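Local coordinates for protein 30-kDa cleavage and polyadenylation specificity factor 30 (Arabidopsis thaliana, PDB 5ZUU) that recognises N6-methyladenosine-modified RNA through its YTH domain and, within the cleavage and polyadenylation specificity factor complex, helps select poly(A) sites during pre-mRNA 3'-end formation, at residues A[44-49]-A[79-84]; A[10-15]-A[151-156]. One frame throughout, in Å; residues are numbered along the deposited sequence.

Interaction 1: residues A[44-49]-A[79-84]; sequences SNEAKL and SRIGGY
Ile-81 sends both arms of its side chain against the N-terminal part of helix 46-55, and the side chain of Glu-46 runs across it at about a right angle. The longer arm reaches the backbone: CD1 of Ile-81 lies 3.8 Å from CA of Glu-46 and equally near Glu-46 O, with Glu-46 CB also at 3.8 Å from this methyl. Three residues further on, CB of Leu-49 meets the same Ile-81 CD1 at 4.0 Å, so this methyl touches both residues. The shorter arm, CG2 of Ile-81, rests 3.5 Å from OE2 of Glu-46. Glu-46 has its CG beside the backbone N (chi1 -61°) and is extended beyond it, which carries the aliphatic part across Ile-81 and brings the carboxylate beside CG2. In this YTH domain, a member of the PUA clan, the contact ties the N-terminal part of helix 46-55 to the loop that leaves strand 70-77 for strand 103-114, about 7 Å at the nearest atoms from the bound RNA. OE2 of Glu-46 accepts a hydrogen bond from the backbone N of Arg-101, later in that loop, which helps to fix the carboxylate. Phe-103 touches both Leu-49 and Ile-81, and the backbone N of Ile-81 is hydrogen-bonded to the side chain of Asn-50.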
ATOM      1  N   SER A  44     -17.171   2.218  -2.651  1.00 14.80           N
ATOM      2  CA  SER A  44     -17.301   1.233  -3.706  1.00 14.32           C
ATOM      3  C   SER A  44     -16.192   0.220  -3.814  1.00 14.05           C
ATOM      4  O   SER A  44     -16.338  -0.756  -4.569  1.00 14.67           O
ATOM      5  CB  SER A  44     -17.352   1.954  -5.060  1.00 14.73           C
ATOM      6  OG  SER A  44     -16.155   2.703  -5.257  1.00 16.53           O
ATOM      7  N   ASN A  45     -15.055   0.431  -3.149  1.00 12.95           N
ATOM      8  CA  ASN A  45     -13.944  -0.501  -3.233  1.00 13.03           C
ATOM      9  C   ASN A  45     -13.857  -1.465  -2.051  1.00 13.51           C
ATOM     10  O   ASN A  45     -12.968  -2.364  -2.074  1.00 12.76           O
ATOM     11  CB  ASN A  45     -12.598   0.266  -3.355  1.00 12.77           C
ATOM     12  CG  ASN A  45     -12.415   0.933  -4.695  1.00 12.62           C
ATOM     13  OD1 ASN A  45     -12.840   0.426  -5.752  1.00 13.55           O
ATOM     14  ND2 ASN A  45     -11.776   2.073  -4.674  1.00 13.81           N
ATOM     15  N   GLU A  46     -14.715  -1.294  -1.027  1.00 12.26           N
ATOM     16  CA  GLU A  46     -14.490  -1.994   0.225  1.00 12.81           C
ATOM     17  C   GLU A  46     -14.735  -3.524   0.139  1.00 15.45           C
ATOM     18  O   GLU A  46     -13.997  -4.343   0.733  1.00 15.40           O
ATOM     19  CB  GLU A  46     -15.277  -1.346   1.345  1.00 13.04           C
ATOM     20  CG  GLU A  46     -14.850   0.079   1.559  1.00 13.59           C
ATOM     21  CD  GLU A  46     -15.563   0.821   2.667  1.00 14.53           C
ATOM     22  OE1 GLU A  46     -16.772   0.980   2.542  1.00 15.52           O
ATOM     23  OE2 GLU A  46     -14.896   1.276   3.639  1.00 16.01           O
ATOM     24  N   ALA A  47     -15.759  -3.922  -0.638  1.00 14.74           N
ATOM     25  CA  ALA A  47     -16.111  -5.302  -0.764  1.00 14.33           C
ATOM     26  C   ALA A  47     -15.013  -6.067  -1.509  1.00 14.10           C
ATOM     27  O   ALA A  47     -14.727  -7.266  -1.217  1.00 13.40           O
ATOM     28  CB  ALA A  47     -17.407  -5.424  -1.536  1.00 14.17           C
ATOM     29  N   LYS A  48     -14.417  -5.412  -2.471  1.00 13.10           N
ATOM     30  CA  LYS A  48     -13.346  -6.070  -3.150  1.00 14.37           C
ATOM     31  C   LYS A  48     -12.061  -6.225  -2.366  1.00 12.83           C
ATOM     32  O   LYS A  48     -11.461  -7.288  -2.453  1.00 11.98           O
ATOM     33  CB  LYS A  48     -13.129  -5.553  -4.537  1.00 16.48           C
ATOM     34  CG  LYS A  48     -12.217  -4.420  -4.843  1.00 19.45           C
ATOM     35  CD  LYS A  48     -11.890  -4.623  -6.323  1.00 19.63           C
ATOM     36  CE  LYS A  48     -11.790  -3.336  -7.018  1.00 21.01           C
ATOM     37  NZ  LYS A  48     -11.246  -3.629  -8.366  1.00 21.74           N
ATOM     38  N   LEU A  49     -11.721  -5.262  -1.520  1.00 11.98           N
ATOM     39  CA  LEU A  49     -10.624  -5.496  -0.625  1.00 12.95           C
ATOM     40  C   LEU A  49     -11.020  -6.546   0.389  1.00 12.08           C
ATOM     41  O   LEU A  49     -10.156  -7.326   0.740  1.00 13.25           O
ATOM     42  CB  LEU A  49     -10.088  -4.219   0.083  1.00 12.47           C
ATOM     43  CG  LEU A  49      -9.526  -3.195  -0.869  1.00 13.08           C
ATOM     44  CD1 LEU A  49      -8.964  -2.038  -0.092  1.00 12.95           C
ATOM     45  CD2 LEU A  49      -8.457  -3.757  -1.812  1.00 14.01           C
ATOM     46  N   SER A  79      -6.333  -5.591   8.659  1.00 13.61           N
ATOM     47  CA  SER A  79      -7.646  -5.946   9.174  1.00 13.89           C
ATOM     48  C   SER A  79      -8.669  -5.939   8.039  1.00 13.69           C
ATOM     49  O   SER A  79      -8.477  -5.297   7.018  1.00 13.52           O
ATOM     50  CB  SER A  79      -8.102  -5.033  10.316  1.00 12.47           C
ATOM     51  OG  SER A  79      -8.397  -3.744   9.813  1.00 12.22           O
ATOM     52  N   ARG A  80      -9.750  -6.668   8.273  1.00 14.69           N
ATOM     53  CA  ARG A  80     -10.909  -6.711   7.401  1.00 15.77           C
ATOM     54  C   ARG A  80     -11.648  -5.367   7.557  1.00 16.60           C
ATOM     55  O   ARG A  80     -11.656  -4.820   8.604  1.00 20.09           O
ATOM     56  CB  ARG A  80     -11.780  -7.901   7.758  1.00 15.92           C
ATOM     57  CG  ARG A  80     -12.888  -8.131   6.725  1.00 16.72           C
ATOM     58  CD  ARG A  80     -13.545  -9.438   7.001  1.00 16.75           C
ATOM     59  NE  ARG A  80     -14.303  -9.950   5.853  1.00 17.83           N
ATOM     60  CZ  ARG A  80     -15.565  -9.607   5.511  1.00 18.51           C
ATOM     61  NH1 ARG A  80     -16.130 -10.230   4.470  1.00 18.50           N
ATOM     62  NH2 ARG A  80     -16.270  -8.667   6.161  1.00 15.69           N
ATOM     63  N   ILE A  81     -12.147  -4.768   6.493  1.00 16.82           N
ATOM     64  CA  ILE A  81     -12.900  -3.512   6.610  1.00 16.58           C
ATOM     65  C   ILE A  81     -14.273  -3.797   7.272  1.00 18.12           C
ATOM     66  O   ILE A  81     -15.033  -4.672   6.842  1.00 17.11           O
ATOM     67  CB  ILE A  81     -13.138  -2.847   5.249  1.00 15.06           C
ATOM     68  CG1 ILE A  81     -11.802  -2.569   4.483  1.00 14.91           C
ATOM     69  CG2 ILE A  81     -13.884  -1.547   5.467  1.00 15.37           C
ATOM     70  CD1 ILE A  81     -11.952  -2.158   3.004  1.00 13.38           C
ATOM     71  N   GLY A  82     -14.604  -2.987   8.260  1.00 20.14           N
ATOM     72  CA  GLY A  82     -15.763  -3.186   9.109  1.00 23.18           C
ATOM     73  C   GLY A  82     -15.130  -3.287  10.467  1.00 25.98           C
ATOM     74  O   GLY A  82     -14.011  -3.759  10.596  1.00 41.51           O
ATOM     75  N   GLY A  83     -15.739  -2.797  11.484  1.00 23.65           N
ATOM     76  CA  GLY A  83     -15.047  -2.933  12.784  1.00 23.01           C
ATOM     77  C   GLY A  83     -14.316  -1.621  13.062  1.00 23.48           C
ATOM     78  O   GLY A  83     -13.733  -1.004  12.152  1.00 22.60           O
ATOM     79  N   TYR A  84     -14.364  -1.148  14.305  1.00 24.00           N
ATOM     80  CA  TYR A  84     -13.718   0.096  14.586  1.00 23.87           C
ATOM     81  C   TYR A  84     -12.173  -0.086  14.566  1.00 23.07           C
ATOM     82  O   TYR A  84     -11.640  -0.997  15.158  1.00 21.43           O
ATOM     83  CB  TYR A  84     -14.134   0.668  15.930  1.00 25.23           C
ATOM     84  CG  TYR A  84     -13.315   1.880  16.276  1.00 24.75           C
ATOM     85  CD1 TYR A  84     -13.573   3.096  15.697  1.00 25.58           C
ATOM     86  CD2 TYR A  84     -12.238   1.777  17.153  1.00 27.49           C
ATOM     87  CE1 TYR A  84     -12.791   4.216  16.004  1.00 28.15           C
ATOM     88  CE2 TYR A  84     -11.475   2.869  17.502  1.00 29.43           C
ATOM     89  CZ  TYR A  84     -11.746   4.088  16.924  1.00 30.54           C
ATOM     90  OH  TYR A  84     -10.968   5.163  17.287  1.00 35.84           O
TER

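Interaction 2: residues A[10-15]-A[151-156]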
ATOM      1  N   HIS A  10      10.259  -4.287   5.932  1.00 20.89           N
ATOM      2  CA  HIS A  10       9.771  -5.610   6.116  1.00 20.89           C
ATOM      3  C   HIS A  10       9.820  -6.217   4.734  1.00 21.01           C
ATOM      4  O   HIS A  10       9.433  -5.575   3.757  1.00 19.66           O
ATOM      5  CB  HIS A  10       8.340  -5.647   6.662  1.00 21.47           C
ATOM      6  CG  HIS A  10       8.207  -4.998   7.982  1.00 21.90           C
ATOM      7  ND1 HIS A  10       8.468  -5.667   9.160  1.00 21.96           N
ATOM      8  CD2 HIS A  10       7.929  -3.723   8.325  1.00 23.85           C
ATOM      9  CE1 HIS A  10       8.315  -4.839  10.179  1.00 22.75           C
ATOM     10  NE2 HIS A  10       8.007  -3.645   9.702  1.00 23.70           N
ATOM     11  N   PRO A  11      10.306  -7.450   4.654  1.00 20.62           N
ATOM     12  CA  PRO A  11      10.249  -8.198   3.407  1.00 20.24           C
ATOM     13  C   PRO A  11       8.785  -8.524   2.983  1.00 20.43           C
ATOM     14  O   PRO A  11       7.903  -8.675   3.805  1.00 18.05           O
ATOM     15  CB  PRO A  11      10.975  -9.476   3.755  1.00 20.98           C
ATOM     16  CG  PRO A  11      10.625  -9.678   5.208  1.00 22.43           C
ATOM     17  CD  PRO A  11      10.635  -8.298   5.810  1.00 21.63           C
ATOM     18  N   LEU A  12       8.577  -8.628   1.688  1.00 20.74           N
ATOM     19  CA  LEU A  12       7.360  -9.088   1.144  1.00 22.60           C
ATOM     20  C   LEU A  12       6.999 -10.394   1.839  1.00 25.55           C
ATOM     21  O   LEU A  12       7.801 -11.289   1.845  1.00 27.21           O
ATOM     22  CB  LEU A  12       7.573  -9.271  -0.351  1.00 24.95           C
ATOM     23  CG  LEU A  12       6.315  -9.269  -1.180  1.00 26.15           C
ATOM     24  CD1 LEU A  12       5.650  -7.906  -1.047  1.00 25.72           C
ATOM     25  CD2 LEU A  12       6.704  -9.613  -2.598  1.00 27.40           C
ATOM     26  N   PRO A  13       5.825 -10.488   2.518  1.00 25.58           N
ATOM     27  CA  PRO A  13       5.455 -11.760   3.121  1.00 25.66           C
ATOM     28  C   PRO A  13       5.508 -12.891   2.100  1.00 26.56           C
ATOM     29  O   PRO A  13       5.235 -12.674   0.887  1.00 25.74           O
ATOM     30  CB  PRO A  13       3.991 -11.562   3.519  1.00 26.37           C
ATOM     31  CG  PRO A  13       3.783 -10.103   3.599  1.00 25.26           C
ATOM     32  CD  PRO A  13       4.785  -9.462   2.710  1.00 25.95           C
ATOM     33  N   GLN A  14       5.889 -14.065   2.586  1.00 28.74           N
ATOM     34  CA  GLN A  14       5.983 -15.238   1.741  1.00 32.25           C
ATOM     35  C   GLN A  14       4.591 -15.813   1.597  1.00 30.47           C
ATOM     36  O   GLN A  14       3.704 -15.642   2.490  1.00 28.98           O
ATOM     37  CB  GLN A  14       6.921 -16.287   2.363  1.00 38.00           C
ATOM     38  CG  GLN A  14       8.405 -15.889   2.379  1.00 40.87           C
ATOM     39  CD  GLN A  14       9.227 -16.734   3.348  1.00 46.27           C
ATOM     40  OE1 GLN A  14       8.919 -16.801   4.552  1.00 45.57           O
ATOM     41  NE2 GLN A  14      10.250 -17.426   2.819  1.00 49.82           N
ATOM     42  N   GLY A  15       4.416 -16.497   0.484  1.00 28.69           N
ATOM     43  CA  GLY A  15       3.220 -17.314   0.245  1.00 29.93           C
ATOM     44  C   GLY A  15       2.359 -16.763  -0.852  1.00 25.64           C
ATOM     45  O   GLY A  15       2.824 -15.972  -1.698  1.00 22.01           O
ATOM     46  N   LEU A 151      10.304  -4.432  -7.694  1.00 11.94           N
ATOM     47  CA  LEU A 151      10.968  -3.187  -8.079  1.00 11.37           C
ATOM     48  C   LEU A 151      11.037  -2.180  -6.914  1.00 11.19           C
ATOM     49  O   LEU A 151      11.993  -1.371  -6.809  1.00 10.39           O
ATOM     50  CB  LEU A 151      10.280  -2.499  -9.269  1.00 11.43           C
ATOM     51  CG  LEU A 151      10.323  -3.304 -10.559  1.00 12.18           C
ATOM     52  CD1 LEU A 151       9.437  -2.697 -11.640  1.00 12.08           C
ATOM     53  CD2 LEU A 151      11.750  -3.483 -11.084  1.00 12.37           C
ATOM     54  N   LEU A 152       9.983  -2.177  -6.106  1.00 11.34           N
ATOM     55  CA  LEU A 152       9.946  -1.338  -4.934  1.00 11.94           C
ATOM     56  C   LEU A 152      11.139  -1.671  -4.001  1.00 11.25           C
ATOM     57  O   LEU A 152      11.786  -0.764  -3.485  1.00 10.66           O
ATOM     58  CB  LEU A 152       8.656  -1.538  -4.147  1.00 12.33           C
ATOM     59  CG  LEU A 152       7.298  -1.119  -4.741  1.00 12.76           C
ATOM     60  CD1 LEU A 152       6.192  -1.647  -3.804  1.00 13.43           C
ATOM     61  CD2 LEU A 152       7.260   0.395  -4.876  1.00 13.13           C
ATOM     62  N   TYR A 153      11.370  -2.952  -3.756  1.00 12.38           N
ATOM     63  CA  TYR A 153      12.489  -3.410  -2.911  1.00 12.74           C
ATOM     64  C   TYR A 153      13.907  -3.128  -3.514  1.00 13.65           C
ATOM     65  O   TYR A 153      14.888  -3.210  -2.780  1.00 15.57           O
ATOM     66  CB  TYR A 153      12.321  -4.868  -2.592  1.00 12.76           C
ATOM     67  CG  TYR A 153      11.302  -5.030  -1.510  1.00 13.46           C
ATOM     68  CD1 TYR A 153      11.660  -4.946  -0.154  1.00 13.70           C
ATOM     69  CD2 TYR A 153       9.956  -5.209  -1.826  1.00 13.03           C
ATOM     70  CE1 TYR A 153      10.698  -5.071   0.834  1.00 13.80           C
ATOM     71  CE2 TYR A 153       9.003  -5.334  -0.860  1.00 13.12           C
ATOM     72  CZ  TYR A 153       9.356  -5.244   0.479  1.00 13.63           C
ATOM     73  OH  TYR A 153       8.372  -5.452   1.424  1.00 11.79           O
ATOM     74  N   LEU A 154      14.021  -2.785  -4.806  1.00 12.19           N
ATOM     75  CA  LEU A 154      15.267  -2.298  -5.339  1.00 12.53           C
ATOM     76  C   LEU A 154      15.539  -0.858  -4.986  1.00 12.48           C
ATOM     77  O   LEU A 154      16.697  -0.448  -5.038  1.00 13.08           O
ATOM     78  CB  LEU A 154      15.338  -2.477  -6.862  1.00 12.06           C
ATOM     79  CG  LEU A 154      15.130  -3.880  -7.333  1.00 11.47           C
ATOM     80  CD1 LEU A 154      15.093  -3.852  -8.847  1.00 12.36           C
ATOM     81  CD2 LEU A 154      16.171  -4.845  -6.846  1.00 11.26           C
ATOM     82  N   GLU A 155      14.527  -0.070  -4.622  1.00 12.33           N
ATOM     83  CA  GLU A 155      14.747   1.328  -4.318  1.00 12.97           C
ATOM     84  C   GLU A 155      15.175   1.532  -2.906  1.00 12.72           C
ATOM     85  O   GLU A 155      14.779   0.788  -2.027  1.00 13.58           O
ATOM     86  CB  GLU A 155      13.507   2.212  -4.591  1.00 13.80           C
ATOM     87  CG  GLU A 155      13.096   2.211  -6.037  1.00 13.42           C
ATOM     88  CD  GLU A 155      14.221   2.670  -6.959  1.00 14.51           C
ATOM     89  OE1 GLU A 155      14.389   2.081  -8.076  1.00 15.86           O
ATOM     90  OE2 GLU A 155      14.901   3.662  -6.612  1.00 13.53           O
ATOM     91  N   PRO A 156      16.041   2.528  -2.674  1.00 14.19           N
ATOM     92  CA  PRO A 156      16.429   2.889  -1.267  1.00 13.40           C
ATOM     93  C   PRO A 156      15.196   3.342  -0.476  1.00 13.86           C
ATOM     94  O   PRO A 156      14.253   3.956  -1.058  1.00 12.31           O
ATOM     95  CB  PRO A 156      17.367   4.073  -1.435  1.00 13.44           C
ATOM     96  CG  PRO A 156      17.851   3.957  -2.862  1.00 14.30           C
ATOM     97  CD  PRO A 156      16.760   3.331  -3.677  1.00 13.78           C
TER
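The extended run 10-15 passes the C-terminal part of helix 142-154 at a distance, Pro-11 and Tyr-153 coming closest with 8.2 Å between their CA atoms. Tyr-153 spans that gap. Its CG stands beside the backbone N (chi1 -78°), pointing the ring at the backbone of His-10 to Leu-12, and its hydroxyl donates a short hydrogen bond of 2.6 Å from Tyr-153 OH to His-10 O. The acceptor lies at the ring edge and in the ring plane; the donor lies in the carbonyl plane, with a C=O...O angle of 151°. Leu-12 N is also near, 3.2 Å from Tyr-153 OH, but the angle is too poor for a bond. In the YTH domain this joins the segment leading into strand 17-24, in the six-stranded mixed sheet, to the C-terminal part of helix 142-154, with about 136 residues separating the two segments. Apolar contact is slight: CB of Leu-12 lies 4.2 Å from CE2 of Tyr-153. Leu-108 of strand 103-114 touches Tyr-153 and pairs through its backbone with His-10, while the imidazole of His-10 is hydrogen-bonded by NE2 to Glu-168 of helix 159-172.

Interactions 1 and 2 lie on opposite sides of the chain's centre, their own centres 24 Å apart, and do not touch. Interaction 1 is largely buried and apolar, with its one carboxylate bonded outside the two segments; interaction 2 lies at the surface and turns on one phenol-to-carbonyl hydrogen bond. Each pairs a loop with a helix, the N-terminal part of 46-55 in one case and the C-terminal part of 142-154 in the other. Strand 103-114 borders both, through Phe-103 near 79-84 and Leu-108 near 10-15. Along the sequence, interaction 1 is nested within the long loop that interaction 2 closes.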